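Local coordinates for tail fiber protein (Acinetobacter phage AM24, PDB 5W5P), which serves as the trimeric tailspike with which the phage probably recognises, and may degrade, the capsular polysaccharide of its Acinetobacter baumannii host, at the interface of chains A and B. Coordinates in Å, arbitrary orientation; residue numbers count along the deposited sequence, not the author numbering. Chains: chain A/B, Tail fiber protein.

Contact 1: the interface of chains A and B. Residues chain A 457, 499, 501, 503, 600, 602; chain B 491, 522, 525, 611-612.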
loop_
_atom_site.group_PDB
_atom_site.type_symbol
_atom_site.label_atom_id
_atom_site.label_comp_id
_atom_site.label_asym_id
_atom_site.label_seq_id
_atom_site.Cartn_x
_atom_site.Cartn_y
_atom_site.Cartn_z
ATOM N N ARG A 457 -26.621 -4.027 -26.764
ATOM C CA ARG A 457 -27.587 -3.206 -27.482
ATOM C C ARG A 457 -27.571 -3.631 -28.942
ATOM O O ARG A 457 -26.502 -3.713 -29.557
ATOM C CB ARG A 457 -27.279 -1.708 -27.344
ATOM C CG ARG A 457 -27.743 -1.099 -26.015
ATOM C CD ARG A 457 -27.346 0.376 -25.866
ATOM N NE ARG A 457 -25.897 0.590 -25.923
ATOM C CZ ARG A 457 -25.254 1.599 -25.334
ATOM N NH1 ARG A 457 -25.917 2.503 -24.625
ATOM N NH2 ARG A 457 -23.938 1.708 -25.454
ATOM N N PHE A 499 -35.150 -4.434 -22.596
ATOM C CA PHE A 499 -35.733 -3.099 -22.701
ATOM C C PHE A 499 -35.825 -2.729 -24.177
ATOM O O PHE A 499 -34.803 -2.520 -24.838
ATOM C CB PHE A 499 -34.900 -2.084 -21.922
ATOM C CG PHE A 499 -35.391 -0.661 -22.046
ATOM C CD1 PHE A 499 -36.738 -0.382 -22.220
ATOM C CD2 PHE A 499 -34.504 0.398 -21.982
ATOM C CE1 PHE A 499 -37.184 0.923 -22.331
ATOM C CE2 PHE A 499 -34.948 1.705 -22.094
ATOM C CZ PHE A 499 -36.289 1.966 -22.267
ATOM N N GLN A 501 -37.014 -0.149 -27.112
ATOM C CA GLN A 501 -37.390 1.210 -27.475
ATOM C C GLN A 501 -37.762 1.210 -28.952
ATOM O O GLN A 501 -36.905 0.980 -29.812
ATOM C CB GLN A 501 -36.252 2.186 -27.180
ATOM C CG GLN A 501 -36.022 2.408 -25.691
ATOM C CD GLN A 501 -34.796 3.262 -25.394
ATOM O OE1 GLN A 501 -33.677 2.922 -25.784
ATOM N NE2 GLN A 501 -35.006 4.376 -24.702
ATOM N N LYS A 503 -38.441 2.960 -32.269
ATOM C CA LYS A 503 -37.954 4.214 -32.814
ATOM C C LYS A 503 -38.286 4.310 -34.295
ATOM O O LYS A 503 -38.478 3.302 -34.981
ATOM C CB LYS A 503 -36.441 4.364 -32.612
ATOM C CG LYS A 503 -35.981 4.207 -31.174
ATOM C CD LYS A 503 -34.475 4.373 -31.071
ATOM C CE LYS A 503 -33.990 4.199 -29.649
ATOM N NZ LYS A 503 -32.537 4.486 -29.558
ATOM N N PHE A 600 -35.233 -1.075 -30.886
ATOM C CA PHE A 600 -33.900 -0.973 -30.297
ATOM C C PHE A 600 -33.944 -1.595 -28.907
ATOM O O PHE A 600 -34.601 -1.071 -28.003
ATOM C CB PHE A 600 -33.447 0.484 -30.237
ATOM C CG PHE A 600 -31.974 0.651 -30.001
ATOM C CD1 PHE A 600 -31.051 0.232 -30.948
ATOM C CD2 PHE A 600 -31.513 1.228 -28.831
ATOM C CE1 PHE A 600 -29.686 0.386 -30.723
ATOM C CE2 PHE A 600 -30.152 1.391 -28.601
ATOM C CZ PHE A 600 -29.239 0.971 -29.548
ATOM N N SER A 602 -32.225 -2.935 -25.445
ATOM C CA SER A 602 -31.140 -2.917 -24.465
ATOM C C SER A 602 -31.319 -4.136 -23.565
ATOM O O SER A 602 -32.094 -4.100 -22.607
ATOM C CB SER A 602 -31.161 -1.625 -23.657
ATOM O OG SER A 602 -30.838 -0.505 -24.461
ATOM N N ALA B 491 -34.426 7.150 -19.637
ATOM C CA ALA B 491 -35.173 5.898 -19.672
ATOM C C ALA B 491 -34.417 4.775 -18.966
ATOM O O ALA B 491 -33.183 4.743 -18.936
ATOM C CB ALA B 491 -35.469 5.494 -21.117
ATOM N N GLN B 522 -40.020 5.796 -19.586
ATOM C CA GLN B 522 -39.678 6.423 -20.858
ATOM C C GLN B 522 -40.437 7.736 -21.013
ATOM O O GLN B 522 -41.636 7.808 -20.727
ATOM C CB GLN B 522 -39.990 5.495 -22.040
ATOM C CG GLN B 522 -39.823 6.134 -23.428
ATOM C CD GLN B 522 -38.361 6.265 -23.857
ATOM O OE1 GLN B 522 -37.587 5.303 -23.791
ATOM N NE2 GLN B 522 -37.981 7.458 -24.308
ATOM N N GLU B 525 -37.768 11.444 -26.200
ATOM C CA GLU B 525 -36.423 11.066 -26.624
ATOM C C GLU B 525 -36.299 11.302 -28.121
ATOM O O GLU B 525 -37.070 10.740 -28.904
ATOM C CB GLU B 525 -36.128 9.604 -26.285
ATOM C CG GLU B 525 -34.688 9.186 -26.509
ATOM C CD GLU B 525 -34.252 8.078 -25.568
ATOM O OE1 GLU B 525 -35.104 7.587 -24.797
ATOM O OE2 GLU B 525 -33.060 7.701 -25.596
ATOM N N ASN B 611 -29.728 1.926 -21.665
ATOM C CA ASN B 611 -30.679 2.561 -22.574
ATOM C C ASN B 611 -29.897 3.038 -23.795
ATOM O O ASN B 611 -28.794 2.561 -24.078
ATOM C CB ASN B 611 -31.458 3.684 -21.867
ATOM C CG ASN B 611 -30.551 4.742 -21.253
ATOM O OD1 ASN B 611 -29.400 4.906 -21.657
ATOM N ND2 ASN B 611 -31.078 5.472 -20.275
ATOM N N SER B 612 -30.471 3.989 -24.536
ATOM C CA SER B 612 -29.821 4.530 -25.724
ATOM C C SER B 612 -28.716 5.523 -25.399
ATOM O O SER B 612 -27.954 5.892 -26.300
ATOM C CB SER B 612 -30.854 5.203 -26.631
ATOM O OG SER B 612 -31.611 4.239 -27.339
#

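Contact 2: the interface of chains A and B. Residues chain A 447-448, 616; chain B 395, 400, 422, 424-425, 441, 443.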
loop_
_atom_site.group_PDB
_atom_site.type_symbol
_atom_site.label_atom_id
_atom_site.label_comp_id
_atom_site.label_asym_id
_atom_site.label_seq_id
_atom_site.Cartn_x
_atom_site.Cartn_y
_atom_site.Cartn_z
ATOM N N THR A 447 -20.954 -12.680 -7.277
ATOM C CA THR A 447 -19.897 -13.380 -8.001
ATOM C C THR A 447 -19.524 -14.691 -7.320
ATOM O O THR A 447 -19.265 -15.695 -7.992
ATOM C CB THR A 447 -18.671 -12.478 -8.123
ATOM O OG1 THR A 447 -18.293 -12.025 -6.817
ATOM C CG2 THR A 447 -18.981 -11.273 -9.002
ATOM N N GLU A 448 -19.484 -14.702 -5.985
ATOM C CA GLU A 448 -19.172 -15.924 -5.250
ATOM C C GLU A 448 -20.300 -16.947 -5.328
ATOM O O GLU A 448 -20.086 -18.120 -5.001
ATOM C CB GLU A 448 -18.847 -15.579 -3.795
ATOM C CG GLU A 448 -17.667 -14.606 -3.660
ATOM C CD GLU A 448 -17.131 -14.489 -2.244
ATOM O OE1 GLU A 448 -17.833 -14.881 -1.286
ATOM O OE2 GLU A 448 -15.995 -14.000 -2.090
ATOM N N VAL A 616 -18.057 -21.042 -13.312
ATOM C CA VAL A 616 -18.400 -19.886 -12.496
ATOM C C VAL A 616 -19.057 -18.774 -13.306
ATOM O O VAL A 616 -19.714 -17.906 -12.709
ATOM C CB VAL A 616 -17.170 -19.346 -11.737
ATOM C CG1 VAL A 616 -16.803 -20.285 -10.596
ATOM C CG2 VAL A 616 -15.995 -19.160 -12.683
ATOM N N LEU B 395 -12.497 -25.199 -6.578
ATOM C CA LEU B 395 -13.873 -24.826 -6.882
ATOM C C LEU B 395 -14.810 -26.026 -6.993
ATOM O O LEU B 395 -15.912 -25.887 -7.529
ATOM C CB LEU B 395 -13.925 -24.005 -8.171
ATOM C CG LEU B 395 -13.199 -22.660 -8.145
ATOM C CD1 LEU B 395 -13.029 -22.135 -9.559
ATOM C CD2 LEU B 395 -13.962 -21.669 -7.286
ATOM N N LEU B 400 -16.729 -21.397 -0.628
ATOM C CA LEU B 400 -15.353 -20.946 -0.820
ATOM C C LEU B 400 -14.760 -20.341 0.451
ATOM O O LEU B 400 -13.840 -19.524 0.381
ATOM C CB LEU B 400 -15.268 -19.941 -1.969
ATOM C CG LEU B 400 -16.079 -20.202 -3.236
ATOM C CD1 LEU B 400 -16.075 -18.978 -4.137
ATOM C CD2 LEU B 400 -15.549 -21.428 -3.979
ATOM N N GLY B 422 -11.180 -19.398 -15.515
ATOM C CA GLY B 422 -12.121 -20.040 -14.623
ATOM C C GLY B 422 -11.700 -20.143 -13.173
ATOM O O GLY B 422 -12.455 -20.704 -12.372
ATOM N N VAL B 424 -10.875 -17.502 -11.125
ATOM C CA VAL B 424 -11.151 -16.264 -10.409
ATOM C C VAL B 424 -12.654 -16.041 -10.409
ATOM O O VAL B 424 -13.324 -16.238 -11.430
ATOM C CB VAL B 424 -10.420 -15.062 -11.040
ATOM C CG1 VAL B 424 -11.004 -13.752 -10.535
ATOM C CG2 VAL B 424 -8.933 -15.138 -10.746
ATOM N N VAL B 425 -13.182 -15.630 -9.260
ATOM C CA VAL B 425 -14.609 -15.430 -9.084
ATOM C C VAL B 425 -14.979 -13.949 -9.055
ATOM O O VAL B 425 -15.970 -13.548 -9.668
ATOM C CB VAL B 425 -15.101 -16.163 -7.817
ATOM C CG1 VAL B 425 -16.313 -15.490 -7.244
ATOM C CG2 VAL B 425 -15.425 -17.616 -8.157
ATOM N N GLN B 441 -13.240 -16.552 -18.429
ATOM C CA GLN B 441 -14.333 -17.345 -17.851
ATOM C C GLN B 441 -14.653 -16.901 -16.427
ATOM O O GLN B 441 -14.875 -17.722 -15.536
ATOM C CB GLN B 441 -14.021 -18.844 -17.887
ATOM C CG GLN B 441 -13.364 -19.333 -19.159
ATOM C CD GLN B 441 -14.217 -19.097 -20.378
ATOM O OE1 GLN B 441 -15.440 -19.217 -20.323
ATOM N NE2 GLN B 441 -13.575 -18.761 -21.494
ATOM N N PRO B 443 -16.878 -14.319 -13.633
ATOM C CA PRO B 443 -18.099 -13.516 -13.498
ATOM C C PRO B 443 -17.818 -12.038 -13.728
ATOM O O PRO B 443 -16.725 -11.536 -13.458
ATOM C CB PRO B 443 -18.546 -13.782 -12.052
ATOM C CG PRO B 443 -17.909 -15.085 -11.687
ATOM C CD PRO B 443 -16.596 -15.109 -12.419
#

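Contact 3: the interface of chains A and B. Residues chain A 370-371, 409-410, 428-429; chain B 332, 366-368, 370, 407.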
loop_
_atom_site.group_PDB
_atom_site.type_symbol
_atom_site.label_atom_id
_atom_site.label_comp_id
_atom_site.label_asym_id
_atom_site.label_seq_id
_atom_site.Cartn_x
_atom_site.Cartn_y
_atom_site.Cartn_z
ATOM N N ILE A 370 -7.555 -5.119 3.714
ATOM C CA ILE A 370 -7.140 -5.882 2.543
ATOM C C ILE A 370 -5.956 -6.760 2.922
ATOM O O ILE A 370 -4.936 -6.257 3.405
ATOM C CB ILE A 370 -6.769 -4.966 1.364
ATOM C CG1 ILE A 370 -7.926 -4.014 1.044
ATOM C CG2 ILE A 370 -6.392 -5.796 0.144
ATOM C CD1 ILE A 370 -7.570 -2.947 0.052
ATOM N N GLY A 371 -6.097 -8.069 2.716
ATOM C CA GLY A 371 -4.957 -8.969 2.734
ATOM C C GLY A 371 -4.269 -9.174 4.066
ATOM O O GLY A 371 -3.074 -9.478 4.094
ATOM N N VAL A 409 -11.558 -7.311 2.195
ATOM C CA VAL A 409 -11.212 -7.909 0.912
ATOM C C VAL A 409 -9.964 -8.766 1.095
ATOM O O VAL A 409 -8.918 -8.264 1.524
ATOM C CB VAL A 409 -10.976 -6.846 -0.174
ATOM C CG1 VAL A 409 -10.404 -7.487 -1.446
ATOM C CG2 VAL A 409 -12.264 -6.071 -0.471
ATOM N N GLY A 410 -10.073 -10.054 0.773
ATOM C CA GLY A 410 -8.907 -10.910 0.659
ATOM C C GLY A 410 -8.150 -11.189 1.938
ATOM O O GLY A 410 -6.959 -11.514 1.878
ATOM N N PHE A 428 -15.573 -9.662 0.240
ATOM C CA PHE A 428 -15.343 -10.768 -0.680
ATOM C C PHE A 428 -13.881 -11.187 -0.601
ATOM O O PHE A 428 -13.020 -10.429 -0.146
ATOM C CB PHE A 428 -15.723 -10.401 -2.120
ATOM C CG PHE A 428 -14.990 -9.201 -2.658
ATOM C CD1 PHE A 428 -13.744 -9.338 -3.254
ATOM C CD2 PHE A 428 -15.549 -7.936 -2.569
ATOM C CE1 PHE A 428 -13.066 -8.230 -3.749
ATOM C CE2 PHE A 428 -14.880 -6.831 -3.061
ATOM C CZ PHE A 428 -13.634 -6.978 -3.651
ATOM N N GLY A 429 -13.618 -12.416 -1.046
ATOM C CA GLY A 429 -12.267 -12.937 -1.078
ATOM C C GLY A 429 -11.672 -13.303 0.263
ATOM O O GLY A 429 -10.485 -13.640 0.324
ATOM N N THR B 332 -0.750 -9.939 -1.102
ATOM C CA THR B 332 -1.125 -8.690 -1.749
ATOM C C THR B 332 -0.065 -8.313 -2.774
ATOM O O THR B 332 1.133 -8.462 -2.523
ATOM C CB THR B 332 -1.310 -7.555 -0.723
ATOM O OG1 THR B 332 -0.301 -7.645 0.289
ATOM C CG2 THR B 332 -2.694 -7.628 -0.071
ATOM N N GLY B 366 -6.933 -16.116 -0.078
ATOM C CA GLY B 366 -6.854 -14.710 0.265
ATOM C C GLY B 366 -5.695 -13.994 -0.399
ATOM O O GLY B 366 -4.681 -13.720 0.246
ATOM N N VAL B 367 -5.830 -13.699 -1.693
ATOM C CA VAL B 367 -4.804 -13.015 -2.474
ATOM C C VAL B 367 -5.481 -11.938 -3.308
ATOM O O VAL B 367 -6.498 -12.200 -3.961
ATOM C CB VAL B 367 -4.021 -13.989 -3.384
ATOM C CG1 VAL B 367 -2.837 -13.283 -4.036
ATOM C CG2 VAL B 367 -3.555 -15.208 -2.604
ATOM N N THR B 368 -4.923 -10.726 -3.291
ATOM C CA THR B 368 -5.534 -9.590 -3.973
ATOM C C THR B 368 -4.508 -8.882 -4.843
ATOM O O THR B 368 -3.426 -8.525 -4.366
ATOM C CB THR B 368 -6.135 -8.603 -2.967
ATOM O OG1 THR B 368 -6.926 -9.319 -2.011
ATOM C CG2 THR B 368 -7.014 -7.584 -3.679
ATOM N N ILE B 370 -4.072 -5.504 -7.086
ATOM C CA ILE B 370 -4.640 -4.175 -7.286
ATOM C C ILE B 370 -3.651 -3.332 -8.080
ATOM O O ILE B 370 -2.497 -3.174 -7.668
ATOM C CB ILE B 370 -4.976 -3.489 -5.951
ATOM C CG1 ILE B 370 -5.894 -4.380 -5.108
ATOM C CG2 ILE B 370 -5.614 -2.128 -6.199
ATOM C CD1 ILE B 370 -6.096 -3.883 -3.708
ATOM N N THR B 407 -8.527 -12.354 -6.113
ATOM C CA THR B 407 -9.326 -11.355 -6.807
ATOM C C THR B 407 -8.406 -10.342 -7.480
ATOM O O THR B 407 -7.236 -10.191 -7.114
ATOM C CB THR B 407 -10.307 -10.642 -5.854
ATOM O OG1 THR B 407 -9.587 -9.824 -4.926
ATOM C CG2 THR B 407 -11.146 -11.663 -5.078
HETATM O O HOH W 1 -5.517 -10.465 -0.221
HETATM O O HOH W 2 -8.971 -13.726 -2.006
HETATM O O HOH W 3 -1.091 -9.427 2.384
#

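Contact 1: the interface of chains A and B
The guanidinium of A:Arg457 meets chain B at its edge, with the backbone O of B:Asn611 only 1° out of its plane; NH1 donates to that oxygen at 2.9 Å in a nearly straight bond. A turn at chi3 (-60°) of A:Arg457 brings the group there. The side-chain amide of A:Gln501 is bonded at both ends. NE2 donates within its own plane to OE1 of B:Gln522 at 2.9 Å, on an in-plane lone pair of that carbonyl, although the two amides are turned 46° apart. At the other end OE1 accepts the hydroxyl OG of B:Ser612 at 2.9 Å, from above its carbonyl plane. A second-shell bond inside chain B probably helps fix the acceptor amide: NE2 of B:Gln522 donates to the anti lone pair of B:Glu525 OE1. The ring of A:Phe499 adds an apolar contact, its CZ 3.8 Å from CB of B:Ala491. A:Lys503, extended beyond CG, runs to the same serine hydroxyl, but the modelled separation is too short to weigh. These contacts join strands 451-461 and 492-503 of chain A to loops and the end of strand 509-523 of chain B in this tailspike trimer. On the chain B side, ND2 of B:Asn611 donates to the backbone O of B:Ala491.

Contact 2: the interface of chains A and B
B:Val425 sets its two methyl branches against different parts of chain A, in an apolar patch of the tailspike trimer between chain B loops and a 3-10 helix and loop of chain A. Its side chain lies at about a right angle to both A:Glu448 and A:Val616, while A:Thr447 crosses it obliquely. CG1, anti to the backbone N (chi1 153°), reaches the short 3-10 helix 446-449, where it packs 3.5 Å from CA of A:Glu448. CG2 instead turns to A:Val616, meeting CG1 of that residue at 3.9 Å. The branches of A:Val616 also divide their partners: CG2 sits 3.4 Å from the backbone O of B:Gln441 and 3.9 Å from the backbone O of B:Gly422, both carbon-to-oxygen packing contacts. B:Pro443 stands at about a right angle to A:Thr447, and the ring CB meets the methyl CG2 of the threonine at 4.0 Å. No N or O of one chain comes within bonding distance of the other, which leaves shape and van der Waals packing to hold the patch. The ring CG of B:Pro443 lies 3.5 Å from the backbone O of A:Val616.

Contact 3: the interface of chains A and B
Three glycines of chain A, A:Gly371, A:Gly410 and A:Gly429, take positive phi (67° to 73°) just after strands 365-370, 407-409 and 427-428, and present their carbonyls to chain B through water. The strands belong to the parallel beta-helix typical of phage tailspikes, and the patch packs two such bodies of the trimer together. The hydroxyl OG1 of B:Thr368 contacts water 1 at 2.6 Å, and this water reaches O of A:Gly410 at 2.8 Å. Water 3 links OG1 of B:Thr332 to O of A:Gly371 in the same manner. Water 2 lies between the backbone N of B:Val367 and O of A:Gly429, a less certain bridge because its leg to that N is long and bent (3.2 Å, 142°). The remaining side-chain contacts are mostly apolar. The methyl CG2 of B:Thr332 lies 3.8 Å from CA of A:Gly371. A:Ile370 and B:Ile370, the same residue in the two copies, reach toward each other tip to tip, with their CD1 methyls 4.1 Å apart. A:Val409 and B:Thr368 cross at about a right angle, CG1 to CG2 at 4.1 Å. Within chain A, CG2 of A:Val409 lies over one face of the A:Phe428 ring, offset toward the rim, and CD1 of that ring meets CG2 of B:Thr407 at 3.9 Å.

Contacts 2 and 3 are neighbours, their C-alpha centres about 14 Å apart, whereas contact 1 lies about 31 Å from contact 2 and 38 Å from contact 3. The contacts share no residue. In chain A, strand 451-461 of contact 1 follows closely after the 3-10 helix 446-449 of contact 2. B:Asn611 and B:Ser612 of contact 1 and A:Val616 of contact 2 come from the same segment after strand 598-608, in different copies. The interface thus passes from water-bridged beta-helix packing through apolar loops to a hydrogen-bonded patch of the strands after residue 450, joining successive parts of the trimer along its length.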